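Local coordinates for protein biuret hydrolase (Pseudomonas sp., PDB 6C62) that hydrolyses 1-carboxybiuret to urea-1,3-dicarboxylate and ammonia in the atrazine degradation pathway, as a member of the amidase family, at residues D51-R56 with E61-L66; P270-A275 with M424-Q429; D315-R320 with R331-V336. All blocks are in the same frame, centred on the assembly; numbering follows the deposited sequence. Where two conformers were deposited one is given.

How the contacts relate
Contact 1 comes first along the chain. It closes a short loop of four residues, joining the last turns of helix 43-58 to the segment that leads toward strand 70-74. Contact 2 then opens at helix 270-283 and closes only at strand 426-432, so it ties a helix to the central mixed sheet across 148 intervening residues. Contact 3 is nested inside that long loop. It joins helix 314-319 to helix 329-336, with ten residues between its segments, at the edge of the chain where another protein packs. Contacts 1 and 2 are in series. None of the three touches another. The nearest atoms of contacts 2 and 3 are about 17 Å apart.

Contact 1 of 3, residues D51-R56 with E61-L66; sequences DAIDVR and EVLPPL
The C-terminal end of helix 43-58 and the loop leaving it meet here, with Arg56 on the helix facing Glu61 and Pro64. The backbone is joined by Glu61 N to Arg56 O, 3.1 Å. A salt bridge lies beside it: Arg56 NE donates to Glu61 OE1 at 3.3 Å and almost straight, at 170°. OE1 lies in the guanidinium plane, at its edge, while NE meets the carboxylate on its syn side and somewhat out of its plane. The two flat groups are turned 63° apart. A bend at chi3 (76°) carries the end of Arg56 toward Pro64, whose CD lies over one guanidinium face, 3.7 Å from Arg56 NH2. Leu63 adds an apolar touch, its CD2 4.1 Å from Arg56 CB and 4.4 Å from Ile53 CG2. Arg59 pairs with the other oxygen of Glu61, OE2. With a leucine here in place of the arginine, Glu61 OE1 would probably lose its charged mate and Pro64 CD the flat group beside it. The contact lies near the surface. Behind it, Ile53 touches Ala67, Asp54 binds the backbone N of Ala17 and Arg18 at the start of helix 17-35, and Leu66 packs on Leu221 and Ala225 of helix 216-226.

Contact 2 of 3, residues P270-A275 with M424-Q429; sequences PAARAA and MPIGVQ
No ring, amide or guanidinium face is used where Ile426 meets Ala271, Ala272 and Ala275. The contact is aliphatic, with methyl groups on both sides and no hydrogen bond across. Ile426 supplies both of the touching tips. Its CG1 is anti to the backbone N (chi1 -157°) and the chain runs on extended (chi2 166°). That brings CD1 to Ala272 CB, 3.8 Å away. The other branch, CG2, sits between the backbone N and the carbonyl carbon. It comes to 3.6 Å from Ala275 CB and lies 4.0 Å from Ala271 O, an oxygen already hydrogen-bonded to Ala275 N within the helix. CG2 thus meets two residues one turn apart, while CD1 reaches Ala272. The helix alanines have no bulk beyond CB, and the axes of helix and strand approach to 8.4 Å at an angle of 50°. This is the helix-on-sheet layering of the amidase fold, in which helices flank a central mixed sheet. Strand 426-432 runs between strands 411-416 and 366-370, antiparallel to both. The first turns of helix 270-283 lie over this part of the sheet. Ala275 also touches Thr416 on one neighbouring strand, and Ala272 touches Pro370 on the other.

Contact 3 of 3, residues D315-R320 with R331-V336; sequences DDLRIR and RFISGV
Leu317 is the bump of this contact, and Phe332, Ile333 and Val336 make the hollow. Its side chain projects from helix 314-319 and ends in two methyl groups that part over helix 329-336. CD1 goes to one side, to 4.0 Å from Val336 CG2 and 4.2 Å from Phe332 CB. CD2 goes to the other, to 4.2 Å from Ile333 CG1. The hollow follows helical spacing: Phe332 and Val336 lie one turn apart, and Ile333 forms the remaining wall. Leu317 crosses Phe332 at about a right angle but slides past Val336 in the opposite direction. Two short consecutive helices of the amidase chain pack here, joined by the nine residues 320-328. Their axes cross at -114° and stay 11.3 Å apart, so a single leucine spans the gap, and no hydrogen bond joins the two segments. Phe332 offers only its CB to Leu317. Its ring leads away and meets the rings of Tyr125 and His313. The Phe332 side chain is about 10 Å from that of Ser150, a charge-relay residue by similarity. Leu317 also touches Phe324 in the connection. Beyond the hollow, Ile333 packs on an apolar side chain of another protein's chain, and Arg318 hydrogen-bonds to the backbone of that same chain.

Contact 1 of 3, residues D51-R56 with E61-L66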
loop_
_atom_site.group_PDB
_atom_site.type_symbol
_atom_site.label_atom_id
_atom_site.label_comp_id
_atom_site.label_asym_id
_atom_site.label_seq_id
_atom_site.Cartn_x
_atom_site.Cartn_y
_atom_site.Cartn_z
ATOM N N ASP A 51 32.110 28.014 13.799
ATOM C CA ASP A 51 32.736 28.395 15.058
ATOM C C ASP A 51 32.835 27.204 16.065
ATOM O O ASP A 51 33.865 27.000 16.719
ATOM C CB ASP A 51 31.998 29.538 15.709
ATOM C CG ASP A 51 32.336 30.939 15.070
ATOM O OD1 ASP A 51 33.207 31.094 14.128
ATOM O OD2 ASP A 51 31.717 31.935 15.557
ATOM N N ALA A 52 31.749 26.460 16.203
ATOM C CA ALA A 52 31.713 25.311 17.121
ATOM C C ALA A 52 32.712 24.216 16.759
ATOM O O ALA A 52 33.297 23.585 17.638
ATOM C CB ALA A 52 30.291 24.744 17.248
ATOM N N ILE A 53 32.890 23.947 15.470
ATOM C CA ILE A 53 33.908 23.003 15.020
ATOM C C ILE A 53 35.331 23.522 15.405
ATOM O O ILE A 53 36.167 22.740 15.897
ATOM C CB ILE A 53 33.851 22.790 13.482
ATOM C CG1 ILE A 53 32.555 22.081 13.044
ATOM C CG2 ILE A 53 35.090 22.039 12.961
ATOM C CD1 ILE A 53 32.380 20.706 13.616
ATOM N N ASP A 54 35.616 24.804 15.177
ATOM C CA ASP A 54 36.922 25.377 15.573
ATOM C C ASP A 54 37.138 25.270 17.106
ATOM O O ASP A 54 38.213 24.884 17.548
ATOM C CB ASP A 54 37.134 26.822 15.088
ATOM C CG ASP A 54 37.153 26.948 13.528
ATOM O OD1 ASP A 54 37.702 25.983 12.844
ATOM O OD2 ASP A 54 36.573 28.004 12.990
ATOM N N VAL A 55 36.105 25.490 17.901
ATOM C CA VAL A 55 36.224 25.265 19.349
ATOM C C VAL A 55 36.597 23.810 19.699
ATOM O O VAL A 55 37.518 23.601 20.544
ATOM C CB VAL A 55 34.973 25.746 20.098
ATOM C CG1 VAL A 55 34.822 25.157 21.525
ATOM C CG2 VAL A 55 34.953 27.265 20.071
ATOM N N ARG A 56 35.951 22.833 19.051
ATOM C CA ARG A 56 36.254 21.455 19.311
ATOM C C ARG A 56 37.669 21.074 18.932
ATOM O O ARG A 56 38.370 20.316 19.646
ATOM C CB ARG A 56 35.247 20.502 18.615
ATOM C CG ARG A 56 33.860 20.591 19.247
ATOM C CD ARG A 56 32.740 20.014 18.392
ATOM N NE ARG A 56 32.768 18.570 18.429
ATOM C CZ ARG A 56 32.001 17.794 17.658
ATOM N NH1 ARG A 56 31.145 18.334 16.794
ATOM N NH2 ARG A 56 32.090 16.472 17.755
ATOM N N GLU A 61 39.964 17.746 20.412
ATOM C CA GLU A 61 39.098 16.607 20.131
ATOM C C GLU A 61 39.350 15.996 18.785
ATOM O O GLU A 61 39.832 16.672 17.868
ATOM C CB GLU A 61 37.624 16.980 20.157
ATOM C CG GLU A 61 37.184 17.475 21.491
ATOM C CD GLU A 61 35.728 17.831 21.551
ATOM O OE1 GLU A 61 34.920 17.483 20.621
ATOM O OE2 GLU A 61 35.440 18.441 22.591
ATOM N N VAL A 62 38.988 14.710 18.682
ATOM C CA VAL A 62 38.916 14.027 17.422
ATOM C C VAL A 62 37.666 14.578 16.698
ATOM O O VAL A 62 36.605 14.548 17.246
ATOM C CB VAL A 62 38.884 12.513 17.581
ATOM C CG1 VAL A 62 38.622 11.816 16.245
ATOM C CG2 VAL A 62 40.235 12.040 18.059
ATOM N N LEU A 63 37.836 15.116 15.488
ATOM C CA LEU A 63 36.697 15.721 14.797
ATOM C C LEU A 63 35.832 14.699 14.101
ATOM O O LEU A 63 36.328 13.661 13.697
ATOM C CB LEU A 63 37.186 16.753 13.800
ATOM C CG LEU A 63 37.833 17.972 14.461
ATOM C CD1 LEU A 63 38.431 18.846 13.369
ATOM C CD2 LEU A 63 36.836 18.715 15.293
ATOM N N PRO A 64 34.526 14.979 13.953
ATOM C CA PRO A 64 33.705 14.014 13.231
ATOM C C PRO A 64 34.013 14.066 11.695
ATOM O O PRO A 64 34.765 14.965 11.202
ATOM C CB PRO A 64 32.275 14.405 13.645
ATOM C CG PRO A 64 32.395 15.880 13.853
ATOM C CD PRO A 64 33.734 16.067 14.517
ATOM N N PRO A 65 33.539 13.076 10.953
ATOM C CA PRO A 65 34.040 12.847 9.598
ATOM C C PRO A 65 33.729 13.914 8.571
ATOM O O PRO A 65 34.428 13.980 7.543
ATOM C CB PRO A 65 33.335 11.560 9.162
ATOM C CG PRO A 65 32.772 11.027 10.359
ATOM C CD PRO A 65 32.612 12.033 11.396
ATOM N N LEU A 66 32.711 14.725 8.803
ATOM C CA LEU A 66 32.416 15.847 7.876
ATOM C C LEU A 66 32.728 17.207 8.502
ATOM O O LEU A 66 32.182 18.233 8.081
ATOM C CB LEU A 66 30.945 15.803 7.442
ATOM C CG LEU A 66 30.531 14.520 6.665
ATOM C CD1 LEU A 66 29.082 14.590 6.241
ATOM C CD2 LEU A 66 31.373 14.289 5.451
#

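Contact 2 of 3, residues P270-A275 with M424-Q429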
loop_
_atom_site.group_PDB
_atom_site.type_symbol
_atom_site.label_atom_id
_atom_site.label_comp_id
_atom_site.label_asym_id
_atom_site.label_seq_id
_atom_site.Cartn_x
_atom_site.Cartn_y
_atom_site.Cartn_z
ATOM N N PRO A 270 22.833 10.440 -29.331
ATOM C CA PRO A 270 24.225 10.008 -29.640
ATOM C C PRO A 270 25.238 10.315 -28.521
ATOM O O PRO A 270 26.096 9.478 -28.225
ATOM C CB PRO A 270 24.571 10.846 -30.879
ATOM C CG PRO A 270 23.252 11.121 -31.523
ATOM C CD PRO A 270 22.274 11.328 -30.374
ATOM N N ALA A 271 25.151 11.495 -27.904
ATOM C CA ALA A 271 26.045 11.758 -26.749
ATOM C C ALA A 271 25.825 10.837 -25.531
ATOM O O ALA A 271 26.793 10.406 -24.885
ATOM C CB ALA A 271 25.953 13.200 -26.305
ATOM N N ALA A 272 24.554 10.557 -25.231
ATOM C CA ALA A 272 24.199 9.616 -24.131
ATOM C C ALA A 272 24.763 8.205 -24.408
ATOM O O ALA A 272 25.409 7.593 -23.545
ATOM C CB ALA A 272 22.678 9.574 -23.959
ATOM N N ARG A 273 24.601 7.749 -25.645
ATOM C CA ARG A 273 25.178 6.442 -26.069
ATOM C C ARG A 273 26.709 6.396 -25.965
ATOM O O ARG A 273 27.267 5.399 -25.542
ATOM C CB ARG A 273 24.739 6.075 -27.481
ATOM C CG ARG A 273 23.273 5.808 -27.636
ATOM C CD ARG A 273 22.917 5.761 -29.121
ATOM N NE ARG A 273 21.518 5.445 -29.250
ATOM C CZ ARG A 273 20.919 4.900 -30.321
ATOM N NH1 ARG A 273 21.569 4.716 -31.466
ATOM N NH2 ARG A 273 19.634 4.568 -30.257
ATOM N N ALA A 274 27.375 7.490 -26.311
ATOM C CA ALA A 274 28.850 7.546 -26.232
ATOM C C ALA A 274 29.331 7.544 -24.796
ATOM O O ALA A 274 30.349 6.969 -24.469
ATOM C CB ALA A 274 29.383 8.775 -26.955
ATOM N N ALA A 275 28.597 8.235 -23.918
ATOM C CA ALA A 275 28.929 8.192 -22.527
ATOM C C ALA A 275 28.816 6.748 -21.974
ATOM O O ALA A 275 29.683 6.279 -21.245
ATOM C CB ALA A 275 28.041 9.152 -21.747
ATOM N N MET A 424 29.186 20.159 -23.133
ATOM C CA MET A 424 28.233 19.952 -22.017
ATOM C C MET A 424 28.334 18.534 -21.465
ATOM O O MET A 424 28.627 17.572 -22.210
ATOM C CB MET A 424 26.801 20.277 -22.438
ATOM C CG MET A 424 26.534 21.740 -22.775
ATOM S SD MET A 424 26.817 22.855 -21.392
ATOM C CE MET A 424 25.381 22.573 -20.353
ATOM N N PRO A 425 28.112 18.378 -20.151
ATOM C CA PRO A 425 28.226 17.019 -19.611
ATOM C C PRO A 425 26.943 16.154 -19.820
ATOM O O PRO A 425 25.883 16.655 -20.192
ATOM C CB PRO A 425 28.471 17.262 -18.121
ATOM C CG PRO A 425 27.696 18.482 -17.846
ATOM C CD PRO A 425 27.788 19.356 -19.110
ATOM N N ILE A 426 27.097 14.868 -19.563
ATOM C CA ILE A 426 25.983 13.945 -19.489
ATOM C C ILE A 426 26.354 12.834 -18.533
ATOM O O ILE A 426 27.499 12.429 -18.452
ATOM C CB ILE A 426 25.546 13.477 -20.891
ATOM C CG1 ILE A 426 24.108 13.009 -20.884
ATOM C CG2 ILE A 426 26.480 12.414 -21.401
ATOM C CD1 ILE A 426 23.530 12.852 -22.274
ATOM N N GLY A 427 25.398 12.391 -17.721
ATOM C CA GLY A 427 25.683 11.440 -16.683
ATOM C C GLY A 427 25.425 10.006 -17.101
ATOM O O GLY A 427 24.634 9.742 -18.042
ATOM N N VAL A 428 26.073 9.087 -16.376
ATOM C CA VAL A 428 25.798 7.674 -16.510
ATOM C C VAL A 428 25.232 7.131 -15.200
ATOM O O VAL A 428 25.794 7.388 -14.123
ATOM C CB VAL A 428 27.097 6.923 -16.927
ATOM C CG1 VAL A 428 28.115 6.893 -15.824
ATOM C CG2 VAL A 428 26.793 5.498 -17.282
ATOM N N GLN A 429 24.160 6.336 -15.296
ATOM C CA GLN A 429 23.603 5.616 -14.139
ATOM C C GLN A 429 24.364 4.295 -13.945
ATOM O O GLN A 429 24.468 3.480 -14.883
ATOM C CB GLN A 429 22.127 5.276 -14.358
ATOM C CG GLN A 429 21.198 6.461 -14.549
ATOM C CD GLN A 429 19.733 6.052 -14.582
ATOM O OE1 GLN A 429 19.104 5.923 -13.519
ATOM N NE2 GLN A 429 19.154 5.887 -15.788
#

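Contact 3 of 3, residues D315-R320 with R331-V336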
loop_
_atom_site.group_PDB
_atom_site.type_symbol
_atom_site.label_atom_id
_atom_site.label_comp_id
_atom_site.label_asym_id
_atom_site.label_seq_id
_atom_site.Cartn_x
_atom_site.Cartn_y
_atom_site.Cartn_z
ATOM N N ASP A 315 -6.840 19.880 -1.645
ATOM C CA ASP A 315 -7.515 20.938 -0.899
ATOM C C ASP A 315 -7.124 22.296 -1.442
ATOM O O ASP A 315 -8.001 23.144 -1.620
ATOM C CB ASP A 315 -7.150 20.958 0.592
ATOM C CG ASP A 315 -7.673 19.743 1.385
ATOM O OD1 ASP A 315 -8.848 19.316 1.142
ATOM O OD2 ASP A 315 -6.901 19.226 2.285
ATOM N N ASP A 316 -5.829 22.494 -1.714
ATOM C CA ASP A 316 -5.356 23.703 -2.350
ATOM C C ASP A 316 -5.743 23.830 -3.820
ATOM O O ASP A 316 -6.014 24.940 -4.295
ATOM C CB ASP A 316 -3.844 23.830 -2.188
ATOM C CG ASP A 316 -3.460 24.207 -0.744
ATOM O OD1 ASP A 316 -4.233 24.963 -0.114
ATOM O OD2 ASP A 316 -2.376 23.768 -0.228
ATOM N N LEU A 317 -5.849 22.738 -4.565
ATOM C CA LEU A 317 -6.326 22.849 -5.942
ATOM C C LEU A 317 -7.776 23.294 -5.992
ATOM O O LEU A 317 -8.198 23.872 -6.976
ATOM C CB LEU A 317 -6.143 21.535 -6.733
ATOM C CG LEU A 317 -4.706 21.097 -7.028
ATOM C CD1 LEU A 317 -4.641 19.630 -7.458
ATOM C CD2 LEU A 317 -4.121 21.988 -8.091
ATOM N N ARG A 318 -8.553 22.979 -4.958
ATOM C CA ARG A 318 -9.936 23.387 -4.935
ATOM C C ARG A 318 -10.090 24.916 -4.631
ATOM O O ARG A 318 -10.880 25.585 -5.209
ATOM C CB ARG A 318 -10.702 22.601 -3.886
ATOM C CG ARG A 318 -10.973 21.192 -4.297
ATOM C CD ARG A 318 -11.529 20.407 -3.130
ATOM N NE ARG A 318 -12.114 19.167 -3.616
ATOM C CZ ARG A 318 -12.290 18.071 -2.880
ATOM N NH1 ARG A 318 -11.905 18.035 -1.623
ATOM N NH2 ARG A 318 -12.817 16.994 -3.435
ATOM N N ILE A 319 -9.301 25.431 -3.726
ATOM C CA ILE A 319 -9.519 26.771 -3.217
ATOM C C ILE A 319 -8.565 27.827 -3.811
ATOM O O ILE A 319 -8.956 28.980 -3.929
ATOM C CB ILE A 319 -9.401 26.805 -1.667
ATOM C CG1 ILE A 319 -7.976 26.483 -1.234
ATOM C CG2 ILE A 319 -10.391 25.883 -0.957
ATOM C CD1 ILE A 319 -7.610 26.825 0.177
ATOM N N ARG A 320 -7.355 27.433 -4.236
ATOM C CA ARG A 320 -6.378 28.368 -4.796
ATOM C C ARG A 320 -5.530 27.853 -5.933
ATOM O O ARG A 320 -4.279 27.956 -5.961
ATOM C CB ARG A 320 -5.479 28.920 -3.670
ATOM C CG ARG A 320 -4.669 27.847 -2.965
ATOM C CD ARG A 320 -4.117 28.307 -1.622
ATOM N NE ARG A 320 -3.203 29.426 -1.746
ATOM C CZ ARG A 320 -2.437 29.875 -0.764
ATOM N NH1 ARG A 320 -2.485 29.318 0.439
ATOM N NH2 ARG A 320 -1.645 30.918 -0.995
ATOM N N ARG A 331 -0.955 19.442 -14.783
ATOM C CA ARG A 331 -0.508 18.072 -14.620
ATOM C C ARG A 331 -0.978 17.505 -13.295
ATOM O O ARG A 331 -1.332 16.351 -13.230
ATOM C CB ARG A 331 1.019 17.996 -14.725
ATOM C CG ARG A 331 1.532 18.628 -16.052
ATOM C CD ARG A 331 3.000 18.374 -16.281
ATOM N NE ARG A 331 3.264 16.919 -16.334
ATOM C CZ ARG A 331 4.450 16.356 -16.131
ATOM N NH1 ARG A 331 5.482 17.119 -15.762
ATOM N NH2 ARG A 331 4.590 15.042 -16.254
ATOM N N PHE A 332 -0.963 18.309 -12.244
ATOM C CA PHE A 332 -1.529 17.901 -10.972
ATOM C C PHE A 332 -3.021 17.634 -11.104
ATOM O O PHE A 332 -3.521 16.611 -10.591
ATOM C CB PHE A 332 -1.271 18.954 -9.838
ATOM C CG PHE A 332 0.087 18.894 -9.213
ATOM C CD1 PHE A 332 0.554 17.754 -8.599
ATOM C CD2 PHE A 332 0.877 19.992 -9.206
ATOM C CE1 PHE A 332 1.806 17.728 -7.973
ATOM C CE2 PHE A 332 2.156 19.974 -8.640
ATOM C CZ PHE A 332 2.610 18.846 -8.002
ATOM N N ILE A 333 -3.730 18.532 -11.802
ATOM C CA ILE A 333 -5.165 18.359 -11.972
ATOM C C ILE A 333 -5.442 17.065 -12.778
ATOM O O ILE A 333 -6.289 16.275 -12.381
ATOM C CB ILE A 333 -5.826 19.574 -12.608
ATOM C CG1 ILE A 333 -5.911 20.724 -11.639
ATOM C CG2 ILE A 333 -7.220 19.258 -13.079
ATOM C CD1 ILE A 333 -6.236 22.089 -12.294
ATOM N N SER A 334 -4.747 16.860 -13.880
ATOM C CA SER A 334 -4.865 15.613 -14.615
ATOM C C SER A 334 -4.704 14.405 -13.745
ATOM O O SER A 334 -5.507 13.454 -13.804
ATOM C CB SER A 334 -3.781 15.546 -15.726
ATOM O OG SER A 334 -4.008 14.389 -16.533
ATOM N N GLY A 335 -3.679 14.431 -12.897
ATOM C CA GLY A 335 -3.426 13.334 -11.928
ATOM C C GLY A 335 -4.614 13.044 -11.025
ATOM O O GLY A 335 -4.965 11.875 -10.795
ATOM N N VAL A 336 -5.255 14.093 -10.517
ATOM C CA VAL A 336 -6.464 13.943 -9.652
ATOM C C VAL A 336 -7.625 13.302 -10.402
ATOM O O VAL A 336 -8.446 12.618 -9.804
ATOM C CB VAL A 336 -6.906 15.316 -9.125
ATOM C CG1 VAL A 336 -8.277 15.273 -8.505
ATOM C CG2 VAL A 336 -5.885 15.840 -8.142
#